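PDB 4PF8: TRAP-T family transporter, DctP (Periplasmic binding) subunit from Sulfitobacter sp. NAS-14.1, which binds beta-D-galacturonate in the periplasm and probably hands it to the membrane subunits of a TRAP-type transporter for uptake. Local coordinates for residues E43-E48 / K255-N260; Q94-T99 / K133-L138; N156-V161 / S294-A299; A98-S103 / N171-G176. All blocks are in the same frame, centred on the assembly; numbering follows the deposited sequence.

Contact 1. Residues E43-E48 / K255-N260; sequences EAFMEE and KTAGKN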
loop_
_atom_site.group_PDB
_atom_site.type_symbol
_atom_site.label_atom_id
_atom_site.label_comp_id
_atom_site.label_asym_id
_atom_site.label_seq_id
_atom_site.Cartn_x
_atom_site.Cartn_y
_atom_site.Cartn_z
ATOM N N GLU A 43 2.342 -12.776 10.794
ATOM C CA GLU A 43 2.365 -14.011 11.564
ATOM C C GLU A 43 3.458 -13.951 12.625
ATOM O O GLU A 43 3.269 -14.451 13.721
ATOM C CB GLU A 43 2.526 -15.228 10.658
ATOM C CG GLU A 43 1.326 -15.430 9.728
ATOM C CD GLU A 43 0.272 -16.384 10.243
ATOM O OE1 GLU A 43 0.262 -16.696 11.462
ATOM O OE2 GLU A 43 -0.555 -16.822 9.409
ATOM N N ALA A 44 4.588 -13.319 12.301
ATOM C CA ALA A 44 5.701 -13.211 13.245
ATOM C C ALA A 44 5.296 -12.322 14.404
ATOM O O ALA A 44 5.658 -12.598 15.551
ATOM C CB ALA A 44 6.947 -12.666 12.574
ATOM N N PHE A 45 4.567 -11.256 14.093
ATOM C CA PHE A 45 4.021 -10.356 15.101
ATOM C C PHE A 45 3.132 -11.124 16.081
ATOM O O PHE A 45 3.337 -11.076 17.295
ATOM C CB PHE A 45 3.217 -9.234 14.425
ATOM C CG PHE A 45 2.358 -8.446 15.370
ATOM C CD1 PHE A 45 2.920 -7.540 16.244
ATOM C CD2 PHE A 45 0.980 -8.607 15.376
ATOM C CE1 PHE A 45 2.131 -6.818 17.129
ATOM C CE2 PHE A 45 0.188 -7.878 16.251
ATOM C CZ PHE A 45 0.770 -6.989 17.138
HETATM N N MSE A 46 2.156 -11.846 15.544
HETATM C CA MSE A 46 1.192 -12.548 16.384
HETATM C C MSE A 46 1.876 -13.633 17.201
HETATM O O MSE A 46 1.596 -13.803 18.391
HETATM C CB MSE A 46 0.097 -13.161 15.509
HETATM C CG MSE A 46 -1.113 -13.661 16.279
HETATM SE SE MSE A 46 -2.046 -12.194 17.206
HETATM C CE MSE A 46 -1.549 -12.643 19.029
ATOM N N GLU A 47 2.793 -14.362 16.577
ATOM C CA GLU A 47 3.588 -15.363 17.302
ATOM C C GLU A 47 4.349 -14.761 18.470
ATOM O O GLU A 47 4.388 -15.335 19.571
ATOM C CB GLU A 47 4.583 -16.006 16.354
ATOM C CG GLU A 47 3.996 -17.075 15.490
ATOM C CD GLU A 47 5.049 -17.722 14.626
ATOM O OE1 GLU A 47 4.864 -17.717 13.387
ATOM O OE2 GLU A 47 6.059 -18.220 15.196
ATOM N N GLU A 48 4.958 -13.603 18.258
ATOM C CA GLU A 48 5.746 -12.991 19.319
ATOM C C GLU A 48 4.860 -12.534 20.470
ATOM O O GLU A 48 5.215 -12.714 21.624
ATOM C CB GLU A 48 6.600 -11.824 18.815
ATOM C CG GLU A 48 7.462 -11.222 19.928
ATOM C CD GLU A 48 8.404 -10.114 19.475
ATOM O OE1 GLU A 48 8.787 -9.269 20.319
ATOM O OE2 GLU A 48 8.794 -10.087 18.287
ATOM N N LYS A 255 4.094 -3.262 21.051
ATOM C CA LYS A 255 4.922 -2.295 20.352
ATOM C C LYS A 255 6.261 -2.907 19.941
ATOM O O LYS A 255 6.724 -2.679 18.821
ATOM C CB LYS A 255 5.105 -1.033 21.203
ATOM C CG LYS A 255 3.811 -0.234 21.304
ATOM C CD LYS A 255 4.013 1.170 21.859
ATOM C CE LYS A 255 2.854 2.069 21.442
ATOM N NZ LYS A 255 2.601 3.179 22.407
ATOM N N THR A 256 6.864 -3.707 20.824
ATOM C CA THR A 256 8.149 -4.337 20.519
ATOM C C THR A 256 7.979 -5.367 19.396
ATOM O O THR A 256 8.770 -5.419 18.443
ATOM C CB THR A 256 8.730 -5.021 21.756
ATOM O OG1 THR A 256 9.045 -4.028 22.740
ATOM C CG2 THR A 256 9.994 -5.784 21.409
ATOM N N ALA A 257 6.940 -6.176 19.500
ATOM C CA ALA A 257 6.663 -7.173 18.478
ATOM C C ALA A 257 6.371 -6.513 17.141
ATOM O O ALA A 257 6.755 -7.029 16.088
ATOM C CB ALA A 257 5.473 -8.046 18.902
ATOM N N GLY A 258 5.698 -5.373 17.170
ATOM C CA GLY A 258 5.398 -4.640 15.942
ATOM C C GLY A 258 6.668 -4.174 15.269
ATOM O O GLY A 258 6.833 -4.332 14.053
ATOM N N LYS A 259 7.581 -3.625 16.062
ATOM C CA LYS A 259 8.857 -3.148 15.526
ATOM C C LYS A 259 9.678 -4.300 14.969
ATOM O O LYS A 259 10.222 -4.208 13.860
ATOM C CB LYS A 259 9.643 -2.411 16.610
ATOM C CG LYS A 259 10.858 -1.670 16.088
ATOM C CD LYS A 259 12.132 -2.399 16.424
ATOM C CE LYS A 259 13.354 -1.517 16.133
ATOM N NZ LYS A 259 13.363 -1.041 14.735
ATOM N N ASN A 260 9.769 -5.400 15.705
ATOM C CA ASN A 260 10.513 -6.556 15.222
ATOM C C ASN A 260 9.921 -7.094 13.919
ATOM O O ASN A 260 10.651 -7.485 13.011
ATOM C CB ASN A 260 10.558 -7.662 16.291
ATOM C CG ASN A 260 11.439 -7.299 17.463
ATOM O OD1 ASN A 260 12.371 -6.513 17.338
ATOM N ND2 ASN A 260 11.149 -7.887 18.612
HETATM O O HOH W 1 7.656 -9.992 15.857
#
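N260 reaches across to E48 and offers its amide nitrogen to both carboxylate oxygens, a forked bond in which ND2 lies 3.2 Å from E48 OE2 and equally far from OE1. The branch to OE2 is the straighter, at 166° against 138° for OE1. Both oxygens receive the amide on their syn lone pairs and lie close to the amide plane; the carboxylate and amide planes are moderately tilted, and the two side chains cross at about a right angle. E48 can reach because its chain is extended, with CG anti to the backbone N. A water adds a second link, bridging E48 OE2 (2.7 Å) and the carbonyl O of A257 (3.1 Å).

Beneath the carboxylate the contact turns apolar. The methyl of A257 sits under the E48 chain, its CB 3.6 Å from E48 CD, and on its other flank meets the ring of F45, whose CD1 is 3.7 Å from that same CB. F45 comes edge-on, pointing the CD1 side of its ring at the A257–G258 peptide, with G258 N 3.6 Å from CD1.

The two helix segments run roughly antiparallel, at 150°, with their axes 8.6 Å apart at the closest point. Helix 37-52 thus lies along the long helix 248-282, where F45 also touches V254 and S261; the same ring meets F84 and packs on L236 and M238 of strand 234-239, joining both helices to the five-stranded sheet.

Contact 2. Residues Q94-T99 / K133-L138; sequences QAVPAT and KGIVAL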
loop_
_atom_site.group_PDB
_atom_site.type_symbol
_atom_site.label_atom_id
_atom_site.label_comp_id
_atom_site.label_asym_id
_atom_site.label_seq_id
_atom_site.Cartn_x
_atom_site.Cartn_y
_atom_site.Cartn_z
ATOM N N GLN A 94 -9.481 7.976 2.882
ATOM C CA GLN A 94 -10.871 8.335 3.181
ATOM C C GLN A 94 -11.157 8.467 4.689
ATOM O O GLN A 94 -11.792 9.425 5.128
ATOM C CB GLN A 94 -11.834 7.336 2.530
ATOM C CG GLN A 94 -13.290 7.761 2.601
ATOM C CD GLN A 94 -14.158 7.069 1.562
ATOM O OE1 GLN A 94 -13.655 6.526 0.573
ATOM N NE2 GLN A 94 -15.472 7.095 1.775
ATOM N N ALA A 95 -10.678 7.511 5.477
ATOM C CA ALA A 95 -10.895 7.510 6.911
ATOM C C ALA A 95 -10.005 8.518 7.606
ATOM O O ALA A 95 -10.393 9.100 8.618
ATOM C CB ALA A 95 -10.607 6.127 7.469
ATOM N N VAL A 96 -8.794 8.683 7.080
ATOM C CA VAL A 96 -7.772 9.503 7.717
ATOM C C VAL A 96 -7.167 10.464 6.692
ATOM O O VAL A 96 -6.177 10.155 6.035
ATOM C CB VAL A 96 -6.666 8.626 8.331
ATOM C CG1 VAL A 96 -5.746 9.501 9.183
ATOM C CG2 VAL A 96 -7.303 7.496 9.139
ATOM N N PRO A 97 -7.778 11.638 6.541
ATOM C CA PRO A 97 -7.380 12.533 5.446
ATOM C C PRO A 97 -5.882 12.875 5.387
ATOM O O PRO A 97 -5.350 13.025 4.284
ATOM C CB PRO A 97 -8.236 13.775 5.699
ATOM C CG PRO A 97 -9.492 13.210 6.342
ATOM C CD PRO A 97 -9.017 12.086 7.203
ATOM N N ALA A 98 -5.206 12.965 6.532
ATOM C CA ALA A 98 -3.776 13.292 6.524
ATOM C C ALA A 98 -2.959 12.303 5.692
ATOM O O ALA A 98 -1.943 12.670 5.079
ATOM C CB ALA A 98 -3.233 13.354 7.943
ATOM N N THR A 99 -3.406 11.057 5.626
ATOM C CA THR A 99 -2.621 10.045 4.946
ATOM C C THR A 99 -2.663 10.195 3.427
ATOM O O THR A 99 -1.924 9.518 2.756
ATOM C CB THR A 99 -3.024 8.601 5.314
ATOM O OG1 THR A 99 -4.363 8.335 4.873
ATOM C CG2 THR A 99 -2.901 8.390 6.807
ATOM N N LYS A 133 -8.218 8.800 14.659
ATOM C CA LYS A 133 -9.287 8.084 13.992
ATOM C C LYS A 133 -9.434 6.646 14.506
ATOM O O LYS A 133 -10.071 5.813 13.866
ATOM C CB LYS A 133 -9.029 8.082 12.487
ATOM C CG LYS A 133 -9.090 9.465 11.846
ATOM C CD LYS A 133 -10.422 10.122 12.074
ATOM C CE LYS A 133 -10.615 11.382 11.235
ATOM N NZ LYS A 133 -9.625 12.426 11.545
ATOM N N GLY A 134 -8.824 6.344 15.648
ATOM C CA GLY A 134 -8.994 5.023 16.247
ATOM C C GLY A 134 -8.021 3.933 15.837
ATOM O O GLY A 134 -8.315 2.742 15.984
ATOM N N ILE A 135 -6.856 4.313 15.326
ATOM C CA ILE A 135 -5.919 3.354 14.765
ATOM C C ILE A 135 -4.541 3.595 15.376
ATOM O O ILE A 135 -4.048 4.725 15.364
ATOM C CB ILE A 135 -5.817 3.540 13.238
ATOM C CG1 ILE A 135 -7.175 3.291 12.596
ATOM C CG2 ILE A 135 -4.770 2.607 12.652
ATOM C CD1 ILE A 135 -7.217 3.701 11.116
ATOM N N VAL A 136 -3.939 2.543 15.928
ATOM C CA VAL A 136 -2.625 2.650 16.562
ATOM C C VAL A 136 -1.578 2.044 15.626
ATOM O O VAL A 136 -1.566 0.851 15.372
ATOM C CB VAL A 136 -2.610 1.951 17.933
ATOM C CG1 VAL A 136 -1.209 1.966 18.535
ATOM C CG2 VAL A 136 -3.594 2.627 18.887
ATOM N N ALA A 137 -0.689 2.891 15.113
ATOM C CA ALA A 137 0.359 2.458 14.189
ATOM C C ALA A 137 1.508 1.781 14.938
ATOM O O ALA A 137 2.021 2.318 15.935
ATOM C CB ALA A 137 0.888 3.663 13.408
ATOM N N LEU A 138 1.886 0.585 14.508
ATOM C CA LEU A 138 2.972 -0.146 15.160
ATOM C C LEU A 138 4.238 -0.215 14.315
ATOM O O LEU A 138 5.323 -0.509 14.819
ATOM C CB LEU A 138 2.535 -1.563 15.497
ATOM C CG LEU A 138 1.323 -1.664 16.429
ATOM C CD1 LEU A 138 0.929 -3.119 16.586
ATOM C CD2 LEU A 138 1.608 -1.036 17.787
#
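K133 lays the aliphatic part of its side chain over A95 and V96, and no hydrogen bond joins the two segments. Three successive carbons of the lysine skirt the carbonyl O of A95, with CE 3.5 Å from that oxygen. The bend at chi2 (-58°) turns CD and CE along this carbonyl. Nearer its root, K133 CG lies 3.8 Å from V96 CG2. The same methyl of V96 points on to I135, whose CD1 is 4.3 Å away, while the ring of P97 borders the far end of the lysine at CE. An alanine in place of K133 is likely to open a gap beside the A95 carbonyl and leave V96 CG2 with less cover.

In the next shell, T99 steadies the turn that presents V96: its backbone N and its OG1 both donate to the carbonyl O of V96, the hydroxyl at 2.8 Å. On the other side a Schellman motif, with G134 at C-prime and positive phi, closes helix 121-132 and sends the chain into strand 135-141.

I135 enters that edge strand against C237 of strand 234-239, while R78 of helix 70-79 donates to the carbonyl O of K133. V96 leans on A129 and L130 of helix 121-132, and A95 on I74 of helix 70-79, so the loop following helix 89-92 is packed against both helices.

Contact 3. Residues N156-V161 / S294-A299; sequences NTPEDV and SAFQEA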
loop_
_atom_site.group_PDB
_atom_site.type_symbol
_atom_site.label_atom_id
_atom_site.label_comp_id
_atom_site.label_asym_id
_atom_site.label_seq_id
_atom_site.Cartn_x
_atom_site.Cartn_y
_atom_site.Cartn_z
ATOM N N ASN A 156 5.687 3.975 -22.354
ATOM C CA ASN A 156 6.959 4.697 -22.270
ATOM C C ASN A 156 6.823 6.184 -21.997
ATOM O O ASN A 156 7.772 6.832 -21.562
ATOM C CB ASN A 156 7.788 4.471 -23.534
ATOM C CG ASN A 156 8.437 3.104 -23.532
ATOM O OD1 ASN A 156 9.384 2.850 -22.774
ATOM N ND2 ASN A 156 7.902 2.208 -24.325
ATOM N N THR A 157 5.657 6.739 -22.305
ATOM C CA THR A 157 5.367 8.146 -22.043
ATOM C C THR A 157 3.931 8.247 -21.543
ATOM O O THR A 157 3.133 7.311 -21.730
ATOM C CB THR A 157 5.455 9.009 -23.319
ATOM O OG1 THR A 157 4.354 8.686 -24.177
ATOM C CG2 THR A 157 6.753 8.770 -24.042
ATOM N N PRO A 158 3.584 9.379 -20.907
ATOM C CA PRO A 158 2.205 9.495 -20.415
ATOM C C PRO A 158 1.188 9.376 -21.543
ATOM O O PRO A 158 0.082 8.885 -21.306
ATOM C CB PRO A 158 2.155 10.896 -19.798
ATOM C CG PRO A 158 3.584 11.261 -19.534
ATOM C CD PRO A 158 4.434 10.507 -20.491
ATOM N N GLU A 159 1.551 9.782 -22.754
ATOM C CA GLU A 159 0.609 9.742 -23.863
ATOM C C GLU A 159 0.150 8.295 -24.159
ATOM O O GLU A 159 -0.931 8.064 -24.736
ATOM C CB GLU A 159 1.235 10.396 -25.090
ATOM C CG GLU A 159 1.369 11.923 -24.986
ATOM C CD GLU A 159 2.388 12.394 -23.942
ATOM O OE1 GLU A 159 2.125 13.434 -23.293
ATOM O OE2 GLU A 159 3.451 11.750 -23.773
ATOM N N ASP A 160 0.948 7.317 -23.736
ATOM C CA ASP A 160 0.639 5.919 -23.995
ATOM C C ASP A 160 -0.549 5.453 -23.137
ATOM O O ASP A 160 -1.189 4.448 -23.440
ATOM C CB ASP A 160 1.857 5.031 -23.746
ATOM C CG ASP A 160 2.942 5.219 -24.798
ATOM O OD1 ASP A 160 2.594 5.557 -25.957
ATOM O OD2 ASP A 160 4.135 5.030 -24.456
ATOM N N VAL A 161 -0.862 6.190 -22.083
ATOM C CA VAL A 161 -1.996 5.843 -21.235
ATOM C C VAL A 161 -3.329 6.354 -21.784
ATOM O O VAL A 161 -4.388 5.936 -21.344
ATOM C CB VAL A 161 -1.754 6.383 -19.799
ATOM C CG1 VAL A 161 -2.911 6.038 -18.855
ATOM C CG2 VAL A 161 -0.476 5.811 -19.251
ATOM N N SER A 294 10.875 12.501 -16.275
ATOM C CA SER A 294 10.425 13.884 -16.148
ATOM C C SER A 294 9.041 14.093 -16.736
ATOM O O SER A 294 8.263 14.866 -16.199
ATOM C CB SER A 294 11.408 14.831 -16.828
ATOM O OG SER A 294 12.663 14.812 -16.179
ATOM N N ALA A 295 8.740 13.423 -17.844
ATOM C CA ALA A 295 7.441 13.591 -18.480
ATOM C C ALA A 295 6.304 13.075 -17.607
ATOM O O ALA A 295 5.255 13.700 -17.554
ATOM C CB ALA A 295 7.403 12.925 -19.860
ATOM N N PHE A 296 6.502 11.945 -16.929
ATOM C CA PHE A 296 5.489 11.454 -16.012
ATOM C C PHE A 296 5.332 12.373 -14.821
ATOM O O PHE A 296 4.203 12.620 -14.380
ATOM C CB PHE A 296 5.803 10.023 -15.542
ATOM C CG PHE A 296 5.532 8.992 -16.593
ATOM C CD1 PHE A 296 4.273 8.465 -16.761
ATOM C CD2 PHE A 296 6.546 8.567 -17.426
ATOM C CE1 PHE A 296 4.031 7.531 -17.751
ATOM C CE2 PHE A 296 6.311 7.633 -18.403
ATOM C CZ PHE A 296 5.064 7.116 -18.568
ATOM N N GLN A 297 6.446 12.877 -14.302
ATOM C CA GLN A 297 6.388 13.782 -13.168
ATOM C C GLN A 297 5.618 15.048 -13.542
ATOM O O GLN A 297 4.760 15.505 -12.781
ATOM C CB GLN A 297 7.785 14.118 -12.683
ATOM C CG GLN A 297 8.464 12.923 -12.046
ATOM C CD GLN A 297 9.874 13.237 -11.670
ATOM O OE1 GLN A 297 10.597 13.879 -12.436
ATOM N NE2 GLN A 297 10.274 12.816 -10.488
ATOM N N GLU A 298 5.911 15.605 -14.711
ATOM C CA GLU A 298 5.229 16.822 -15.155
ATOM C C GLU A 298 3.741 16.573 -15.346
ATOM O O GLU A 298 2.919 17.439 -15.048
ATOM C CB GLU A 298 5.841 17.340 -16.458
ATOM C CG GLU A 298 7.239 17.932 -16.322
ATOM C CD GLU A 298 7.713 18.616 -17.599
ATOM O OE1 GLU A 298 6.893 18.775 -18.533
ATOM O OE2 GLU A 298 8.904 18.998 -17.665
ATOM N N ALA A 299 3.398 15.386 -15.835
ATOM C CA ALA A 299 2.009 15.044 -16.097
ATOM C C ALA A 299 1.205 15.004 -14.810
ATOM O O ALA A 299 -0.011 15.171 -14.860
ATOM C CB ALA A 299 1.913 13.711 -16.797
#
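P158 pushes its ring into a hollow on helix 293-299 floored by F296 and walled by A295 and A299. Its CD stands over the centre of the F296 ring, 3.9 Å from the centroid and only 8° off the normal, a CH-pi contact made squarely on the face. CG of the proline faces the helix, 3.6 Å from A295 O, and also approaches the methyl of A299, whose CB is 4.0 Å away. The methyl of A295 abuts CD. Two alanines one helical turn apart thus form a shallow groove beside the phenyl face, and the proline is the bump that fills it.

F296 is in turn a bump for the loop. With CG anti to the carbonyl carbon (chi1 -75°), the ring swings out so that its far end lodges against the backbone: CZ is 3.4 Å from T157 C, and N156 O meets the ring edge near its plane, 3.6 Å from CE2. Replacing F296 by an alanine would probably strip the flat floor from beneath P158 and leave a hollow beside the T157 backbone.

The loop is held in shape from behind by D160, whose OD2 accepts from N156 N at 2.8 Å and from T157 N; the first uses the anti lone pair, the second comes from above the carboxylate plane. Beyond the segments, P158 touches M181, and F296 reaches F106 and I155. Far from the sugar site, this is proline-on-aromatic packing that fastens the connection between strands 146-150 and 165-168 to a short helix following strand 286-289.

Contact 4. Residues A98-S103 / N171-G176; sequences ATNVVS and NDLFVG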
loop_
_atom_site.group_PDB
_atom_site.type_symbol
_atom_site.label_atom_id
_atom_site.label_comp_id
_atom_site.label_asym_id
_atom_site.label_seq_id
_atom_site.Cartn_x
_atom_site.Cartn_y
_atom_site.Cartn_z
ATOM N N ALA A 98 -5.206 12.965 6.532
ATOM C CA ALA A 98 -3.776 13.292 6.524
ATOM C C ALA A 98 -2.959 12.303 5.692
ATOM O O ALA A 98 -1.943 12.670 5.079
ATOM C CB ALA A 98 -3.233 13.354 7.943
ATOM N N THR A 99 -3.406 11.057 5.626
ATOM C CA THR A 99 -2.621 10.045 4.946
ATOM C C THR A 99 -2.663 10.195 3.427
ATOM O O THR A 99 -1.924 9.518 2.756
ATOM C CB THR A 99 -3.024 8.601 5.314
ATOM O OG1 THR A 99 -4.363 8.335 4.873
ATOM C CG2 THR A 99 -2.901 8.390 6.807
ATOM N N ASN A 100 -3.509 11.072 2.890
ATOM C CA ASN A 100 -3.498 11.261 1.437
ATOM C C ASN A 100 -2.144 11.691 0.915
ATOM O O ASN A 100 -1.808 11.417 -0.219
ATOM C CB ASN A 100 -4.563 12.263 0.985
ATOM C CG ASN A 100 -5.939 11.677 0.999
ATOM O OD1 ASN A 100 -6.209 10.707 0.301
ATOM N ND2 ASN A 100 -6.818 12.242 1.813
ATOM N N VAL A 101 -1.357 12.361 1.751
ATOM C CA VAL A 101 -0.073 12.899 1.306
ATOM C C VAL A 101 0.890 11.842 0.757
ATOM O O VAL A 101 1.704 12.145 -0.101
ATOM C CB VAL A 101 0.626 13.703 2.427
ATOM C CG1 VAL A 101 -0.257 14.856 2.880
ATOM C CG2 VAL A 101 0.999 12.795 3.602
ATOM N N VAL A 102 0.823 10.608 1.246
ATOM C CA VAL A 102 1.727 9.557 0.762
ATOM C C VAL A 102 1.243 8.923 -0.532
ATOM O O VAL A 102 1.978 8.172 -1.172
ATOM C CB VAL A 102 1.974 8.431 1.802
ATOM C CG1 VAL A 102 2.488 9.026 3.081
ATOM C CG2 VAL A 102 0.697 7.594 2.021
ATOM N N SER A 103 0.020 9.243 -0.934
ATOM C CA SER A 103 -0.539 8.757 -2.193
ATOM C C SER A 103 -0.359 9.733 -3.354
ATOM O O SER A 103 -0.891 9.528 -4.444
ATOM C CB SER A 103 -2.014 8.437 -2.023
ATOM O OG SER A 103 -2.149 7.259 -1.268
ATOM N N ASN A 171 -9.057 5.557 -3.819
ATOM C CA ASN A 171 -8.693 6.899 -3.383
ATOM C C ASN A 171 -8.874 7.792 -4.604
ATOM O O ASN A 171 -8.336 7.500 -5.664
ATOM C CB ASN A 171 -7.239 6.926 -2.875
ATOM C CG ASN A 171 -6.854 8.241 -2.245
ATOM O OD1 ASN A 171 -7.279 9.307 -2.686
ATOM N ND2 ASN A 171 -6.045 8.177 -1.187
ATOM N N ASP A 172 -9.632 8.883 -4.457
ATOM C CA ASP A 172 -9.888 9.813 -5.563
ATOM C C ASP A 172 -8.625 10.383 -6.201
ATOM O O ASP A 172 -8.641 10.761 -7.373
ATOM C CB ASP A 172 -10.752 10.980 -5.077
ATOM C CG ASP A 172 -12.089 10.521 -4.546
ATOM O OD1 ASP A 172 -12.627 9.545 -5.110
ATOM O OD2 ASP A 172 -12.597 11.125 -3.570
ATOM N N LEU A 173 -7.545 10.482 -5.426
ATOM C CA LEU A 173 -6.261 10.925 -5.959
ATOM C C LEU A 173 -5.829 10.079 -7.150
ATOM O O LEU A 173 -5.250 10.601 -8.094
ATOM C CB LEU A 173 -5.157 10.881 -4.891
ATOM C CG LEU A 173 -5.040 12.042 -3.912
ATOM C CD1 LEU A 173 -3.939 11.728 -2.910
ATOM C CD2 LEU A 173 -4.757 13.356 -4.615
ATOM N N PHE A 174 -6.087 8.773 -7.099
ATOM C CA PHE A 174 -5.665 7.870 -8.163
ATOM C C PHE A 174 -6.499 8.020 -9.429
ATOM O O PHE A 174 -5.995 7.822 -10.541
ATOM C CB PHE A 174 -5.665 6.413 -7.674
ATOM C CG PHE A 174 -4.825 6.214 -6.437
ATOM C CD1 PHE A 174 -3.590 6.833 -6.302
ATOM C CD2 PHE A 174 -5.281 5.451 -5.395
ATOM C CE1 PHE A 174 -2.840 6.661 -5.158
ATOM C CE2 PHE A 174 -4.530 5.312 -4.248
ATOM C CZ PHE A 174 -3.313 5.897 -4.148
ATOM N N VAL A 175 -7.761 8.377 -9.268
ATOM C CA VAL A 175 -8.595 8.682 -10.414
ATOM C C VAL A 175 -7.991 9.894 -11.137
ATOM O O VAL A 175 -7.830 9.881 -12.368
ATOM C CB VAL A 175 -10.035 8.961 -9.971
ATOM C CG1 VAL A 175 -10.870 9.495 -11.137
ATOM C CG2 VAL A 175 -10.654 7.712 -9.399
ATOM N N GLY A 176 -7.630 10.923 -10.374
ATOM C CA GLY A 176 -7.031 12.123 -10.934
ATOM C C GLY A 176 -5.715 11.833 -11.644
ATOM O O GLY A 176 -5.404 12.410 -12.685
#
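S103, L173 and N100 bury the most surface here, with F174 and N171 filling in around them. S103 points its side chain at the helix start, its CB 3.6 Å from F174 CZ and its OG 3.4 Å from that same ring atom, the hydroxyl approaching the CZ corner obliquely. The carbonyl O of S103 is buried with no polar partner in the model. L173 is modelled in two conformers; in the one given, its CD1 lies between the two loop residues, 3.4 Å from N100 O and 3.9 Å from S103 CB.

N100 supplies the polar link. Its OD1 accepts from N171 ND2 at 2.9 Å, the donor lying nearly along the C=O axis, while the two amide planes stand 75° apart. N171, its CG anti to its own N (chi1 -173°), carries its amide across toward N100 and uses both ends: OD1 caps the helix as N-cap, accepting from L173 N at 3.0 Å, and ND2 has a second acceptor in G90 O. One side chain therefore ties the helix start to the loop.

Helix 172-179 thereby meets the 3-10 turn that follows helix 89-92. Y307 of helix 301-310 touches N100, and F174 packs on M169, a residue of the galacturonate pocket.

Overall arrangement
From the N terminus, the chain first lays down helix 37-52, and contact 1 closes its widest loop, 207 residues later, on helix 248-282. Contacts 2 and 4 both fall within that loop and leave from one loop region, sharing A98 and T99: the first returns to strand 135-141, the second to helix 172-179. Contact 3 opens after contact 2 has closed and ties the loop between strands 146-150 and 165-168 to helix 293-299; its segments alternate with those of contacts 1 and 4. L138 touches F45, K255 and G258, joining contacts 1 and 2 at the five-stranded sheet. Contact 3 lies across the chain's centre from contact 1, about 29 Å away between nearest atoms.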